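Local coordinates for AT-rich DNA-binding protein (Thermus thermophilus, PDB 2DT5), which acts as a dimeric transcriptional repressor of the Rex family, binding DNA and NAD and adjusting transcription to the cellular NADH/NAD(+) redox state, at the interface of chains A and B. Coordinates in Å, arbitrary orientation; residue numbers count along the deposited sequence, not the author numbering. Chains: chain A/B, AT-rich DNA-binding protein.

Contact 1: the interface of chains A and B. Residues chain A 196, 200; chain B 81, 142-143, 166-167, 183.
With chi1 at -68°, CG1 of A:Ile200 is anti to the carbonyl carbon and CG2 anti to the backbone N, which aims CG2 at the rim of B:Trp81; the extended second torsion (168°) drives CD1 down between the partner's side chains, against B:Ile143. A:Ile200 lies near the end of helix 190-201, which packs on the start of strands of the partner's Rossmann domain in this homodimer. Methyl CG2 of A:Ile200 meets the outer edge of the indole, 3.6 Å from CH2 of B:Trp81, displaced only a little to one side of the plane; CD1 is the branch that reaches under the rim on that side. The same face carries the CD1 methyl of B:Ile143, 4.2 Å from the indole plane, so isoleucines from both chains share one side of the ring. They also pack on each other: CD1 of A:Ile200 lies 3.6 Å from CG1 of B:Ile143. On the other flank, the backbone carbonyl and the aliphatic chain of B:Lys166 close over A:Ile200; CD of B:Lys166 is 4.0 Å from CG2 of A:Ile200, and the extended chain continues past the isoleucine. Within the indole's own chain, CB of B:Glu142 lies in plane at the ring edge and may help to hold the indole in place. One turn back along the helix, A:Leu196 forks over the neighbouring strands. Its CD1 packs 3.7 Å from CG2 of B:Ile143, while the other branch reaches the start of strand 183-186. The contacts described are mainly apolar, with A:Ile200 burying far more surface than A:Leu196. At the far margin, CD2 of A:Leu196 lies 3.6 Å from CB of B:Ala183.

Contact 2: the interface of chains A and B. Residues chain A 189, 192-193; chain B 83, 101, 143, 169, 171.
The ring of A:Phe189 has B:Phe171 over one face and the CD1 methyl of A:Leu193, from its own chain, in plane at an edge. CZ of B:Phe171 lies above that face, offset toward the CG rim and 4.1 Å from CG of A:Phe189; the planes are inclined at about 70°. The CE1-CZ edge of A:Phe189 in turn presses on a face of B:Phe101, above its rim rather than its centre, the planes meeting at about 50°. Here CE1 of A:Phe189 lies 3.6 Å from CE2 of B:Phe101. A third neighbour, B:Leu169, fills the angle beside the ring, its CD2 methyl 3.7 Å from CD1 of A:Phe189. With chi1 at 55°, CG of A:Phe189 lies between the backbone N and the carbonyl carbon, which turns the ring toward chain B just ahead of helix 190-201. Cutting A:Phe189 back to an alanine would probably open a gap between B:Phe101, B:Phe171 and B:Leu169 and free the two rings to turn. A:Phe189 also lines an NAD pocket, so the cluster may link the dimer contact to the nucleotide site. On the first turn of the helix, A:Leu193 dips toward the partner's sheet. Its CD1 meets CD1 of B:Leu83 tip to tip at 4.0 Å, and its CD2 packs 3.7 Å from CG2 of B:Ile143. B:Leu169 crosses it at about a right angle, CD2 standing 3.9 Å from CG of A:Leu193. The other branch of B:Leu169 lies against the helix backbone, where the glycine has no side chain: CD1 of B:Leu169 lies 3.8 Å from the carbonyl carbon C of A:Gly192.

Contact 1: the interface of chains A and B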
loop_
_atom_site.group_PDB
_atom_site.type_symbol
_atom_site.label_atom_id
_atom_site.label_comp_id
_atom_site.label_asym_id
_atom_site.label_seq_id
_atom_site.Cartn_x
_atom_site.Cartn_y
_atom_site.Cartn_z
ATOM N N LEU A 196 6.332 -10.491 3.109
ATOM C CA LEU A 196 7.494 -11.224 2.567
ATOM C C LEU A 196 8.132 -12.040 3.688
ATOM O O LEU A 196 8.476 -13.204 3.508
ATOM C CB LEU A 196 8.556 -10.278 2.012
ATOM C CG LEU A 196 8.549 -9.853 0.548
ATOM C CD1 LEU A 196 9.818 -9.034 0.307
ATOM C CD2 LEU A 196 8.523 -11.077 -0.388
ATOM N N ILE A 200 8.617 -16.039 3.517
ATOM C CA ILE A 200 9.941 -16.651 3.531
ATOM C C ILE A 200 10.017 -17.716 4.635
ATOM O O ILE A 200 10.619 -18.768 4.460
ATOM C CB ILE A 200 11.030 -15.571 3.747
ATOM C CG1 ILE A 200 11.094 -14.655 2.511
ATOM C CG2 ILE A 200 12.370 -16.229 3.994
ATOM C CD1 ILE A 200 11.912 -13.384 2.703
ATOM N N TRP B 81 15.968 -9.118 9.805
ATOM C CA TRP B 81 16.218 -9.469 8.410
ATOM C C TRP B 81 17.212 -8.537 7.724
ATOM O O TRP B 81 17.206 -7.329 7.953
ATOM C CB TRP B 81 14.925 -9.440 7.600
ATOM C CG TRP B 81 13.873 -10.397 8.054
ATOM C CD1 TRP B 81 12.891 -10.168 8.982
ATOM C CD2 TRP B 81 13.641 -11.718 7.541
ATOM N NE1 TRP B 81 12.058 -11.270 9.073
ATOM C CE2 TRP B 81 12.500 -12.233 8.204
ATOM C CE3 TRP B 81 14.297 -12.522 6.596
ATOM C CZ2 TRP B 81 11.986 -13.504 7.930
ATOM C CZ3 TRP B 81 13.784 -13.795 6.327
ATOM C CH2 TRP B 81 12.639 -14.271 7.003
ATOM N N GLU B 142 18.532 -11.357 2.962
ATOM C CA GLU B 142 17.440 -12.219 2.546
ATOM C C GLU B 142 16.395 -11.544 1.658
ATOM O O GLU B 142 15.797 -12.197 0.799
ATOM C CB GLU B 142 16.717 -12.803 3.770
ATOM C CG GLU B 142 17.547 -13.688 4.692
ATOM C CD GLU B 142 18.492 -12.909 5.600
ATOM O OE1 GLU B 142 18.133 -11.795 6.035
ATOM O OE2 GLU B 142 19.591 -13.421 5.901
ATOM N N ILE B 143 16.182 -10.245 1.863
ATOM C CA ILE B 143 15.171 -9.497 1.114
ATOM C C ILE B 143 15.748 -8.352 0.266
ATOM O O ILE B 143 16.572 -7.578 0.739
ATOM C CB ILE B 143 14.120 -8.917 2.107
ATOM C CG1 ILE B 143 13.391 -10.079 2.796
ATOM C CG2 ILE B 143 13.161 -7.957 1.394
ATOM C CD1 ILE B 143 12.361 -9.660 3.846
ATOM N N LYS B 166 15.912 -14.378 -0.980
ATOM C CA LYS B 166 14.798 -15.200 -0.520
ATOM C C LYS B 166 13.470 -14.526 -0.820
ATOM O O LYS B 166 12.445 -15.187 -0.989
ATOM C CB LYS B 166 14.914 -15.485 0.986
ATOM C CG LYS B 166 16.082 -16.394 1.350
ATOM C CD LYS B 166 16.138 -16.664 2.839
ATOM C CE LYS B 166 17.323 -17.569 3.198
ATOM N NZ LYS B 166 17.493 -17.703 4.687
ATOM N N GLY B 167 13.492 -13.201 -0.885
ATOM C CA GLY B 167 12.285 -12.459 -1.184
ATOM C C GLY B 167 12.607 -11.142 -1.870
ATOM O O GLY B 167 13.685 -10.574 -1.691
ATOM N N ALA B 183 9.874 -15.581 -2.585
ATOM C CA ALA B 183 8.649 -14.809 -2.394
ATOM C C ALA B 183 8.749 -13.447 -3.082
ATOM O O ALA B 183 9.838 -12.873 -3.202
ATOM C CB ALA B 183 8.372 -14.629 -0.900
#

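Contact 2: the interface of chains A and B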
loop_
_atom_site.group_PDB
_atom_site.type_symbol
_atom_site.label_atom_id
_atom_site.label_comp_id
_atom_site.label_asym_id
_atom_site.label_seq_id
_atom_site.Cartn_x
_atom_site.Cartn_y
_atom_site.Cartn_z
ATOM N N PHE A 189 5.331 0.681 2.726
ATOM C CA PHE A 189 5.577 -0.636 2.167
ATOM C C PHE A 189 5.859 -1.643 3.284
ATOM O O PHE A 189 6.195 -2.785 3.009
ATOM C CB PHE A 189 6.776 -0.579 1.213
ATOM C CG PHE A 189 8.007 -0.013 1.840
ATOM C CD1 PHE A 189 8.839 -0.814 2.617
ATOM C CD2 PHE A 189 8.291 1.347 1.733
ATOM C CE1 PHE A 189 9.937 -0.270 3.288
ATOM C CE2 PHE A 189 9.376 1.898 2.397
ATOM C CZ PHE A 189 10.204 1.090 3.178
ATOM N N GLY A 192 3.967 -4.869 3.053
ATOM C CA GLY A 192 4.495 -5.732 2.007
ATOM C C GLY A 192 5.748 -6.454 2.496
ATOM O O GLY A 192 5.929 -7.646 2.226
ATOM N N LEU A 193 6.612 -5.733 3.210
ATOM C CA LEU A 193 7.836 -6.311 3.752
ATOM C C LEU A 193 7.504 -7.407 4.746
ATOM O O LEU A 193 8.200 -8.419 4.829
ATOM C CB LEU A 193 8.650 -5.257 4.489
ATOM C CG LEU A 193 9.910 -4.720 3.842
ATOM C CD1 LEU A 193 10.589 -3.810 4.869
ATOM C CD2 LEU A 193 10.839 -5.877 3.422
ATOM N N LEU B 83 18.413 -6.590 4.502
ATOM C CA LEU B 83 17.858 -6.134 3.229
ATOM C C LEU B 83 18.896 -5.435 2.359
ATOM O O LEU B 83 19.988 -5.086 2.810
ATOM C CB LEU B 83 16.690 -5.122 3.403
ATOM C CG LEU B 83 15.625 -5.249 4.495
ATOM C CD1 LEU B 83 14.535 -4.217 4.254
ATOM C CD2 LEU B 83 15.046 -6.644 4.542
ATOM N N PHE B 101 12.114 1.693 8.967
ATOM C CA PHE B 101 12.307 0.257 8.795
ATOM C C PHE B 101 12.181 -0.494 10.118
ATOM O O PHE B 101 11.690 -1.620 10.153
ATOM C CB PHE B 101 13.674 -0.051 8.170
ATOM C CG PHE B 101 13.724 0.171 6.673
ATOM C CD1 PHE B 101 14.242 1.348 6.145
ATOM C CD2 PHE B 101 13.248 -0.799 5.800
ATOM C CE1 PHE B 101 14.291 1.562 4.763
ATOM C CE2 PHE B 101 13.289 -0.598 4.415
ATOM C CZ PHE B 101 13.816 0.592 3.895
ATOM N N ILE B 143 16.182 -10.245 1.863
ATOM C CA ILE B 143 15.171 -9.497 1.114
ATOM C C ILE B 143 15.748 -8.352 0.266
ATOM O O ILE B 143 16.572 -7.578 0.739
ATOM C CB ILE B 143 14.120 -8.917 2.107
ATOM C CG1 ILE B 143 13.391 -10.079 2.796
ATOM C CG2 ILE B 143 13.161 -7.957 1.394
ATOM C CD1 ILE B 143 12.361 -9.660 3.846
ATOM N N LEU B 169 10.856 -7.308 -2.684
ATOM C CA LEU B 169 9.823 -6.304 -2.564
ATOM C C LEU B 169 10.007 -5.509 -3.854
ATOM O O LEU B 169 10.914 -4.683 -3.978
ATOM C CB LEU B 169 9.989 -5.416 -1.338
ATOM C CG LEU B 169 8.837 -4.477 -0.977
ATOM C CD1 LEU B 169 7.604 -5.294 -0.619
ATOM C CD2 LEU B 169 9.227 -3.548 0.173
ATOM N N PHE B 171 9.211 -2.814 -6.589
ATOM C CA PHE B 171 8.557 -1.528 -6.827
ATOM C C PHE B 171 8.339 -1.268 -8.318
ATOM O O PHE B 171 7.500 -0.444 -8.688
ATOM C CB PHE B 171 9.370 -0.374 -6.239
ATOM C CG PHE B 171 9.465 -0.396 -4.733
ATOM C CD1 PHE B 171 10.287 -1.316 -4.087
ATOM C CD2 PHE B 171 8.708 0.490 -3.969
ATOM C CE1 PHE B 171 10.363 -1.360 -2.694
ATOM C CE2 PHE B 171 8.768 0.463 -2.565
ATOM C CZ PHE B 171 9.595 -0.462 -1.928
#

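The centres of the C-alpha atoms of contact 1 and contact 2 are about 9 Å apart, and B:Ile143 belongs to both. Helix 190-201 of chain A runs through the pair: contact 2 takes its beginning and the residue just before it, contact 1 its later turns. Strands 81-86, 143-146 and 167-170 of chain B also serve both, so together they form one continuous apolar seam of helix on sheet. Two-fold symmetry repeats the seam with the chains exchanged. Since contact 2 includes an NAD-pocket residue, the seam may help to relay nucleotide binding to the arrangement of the two subunits.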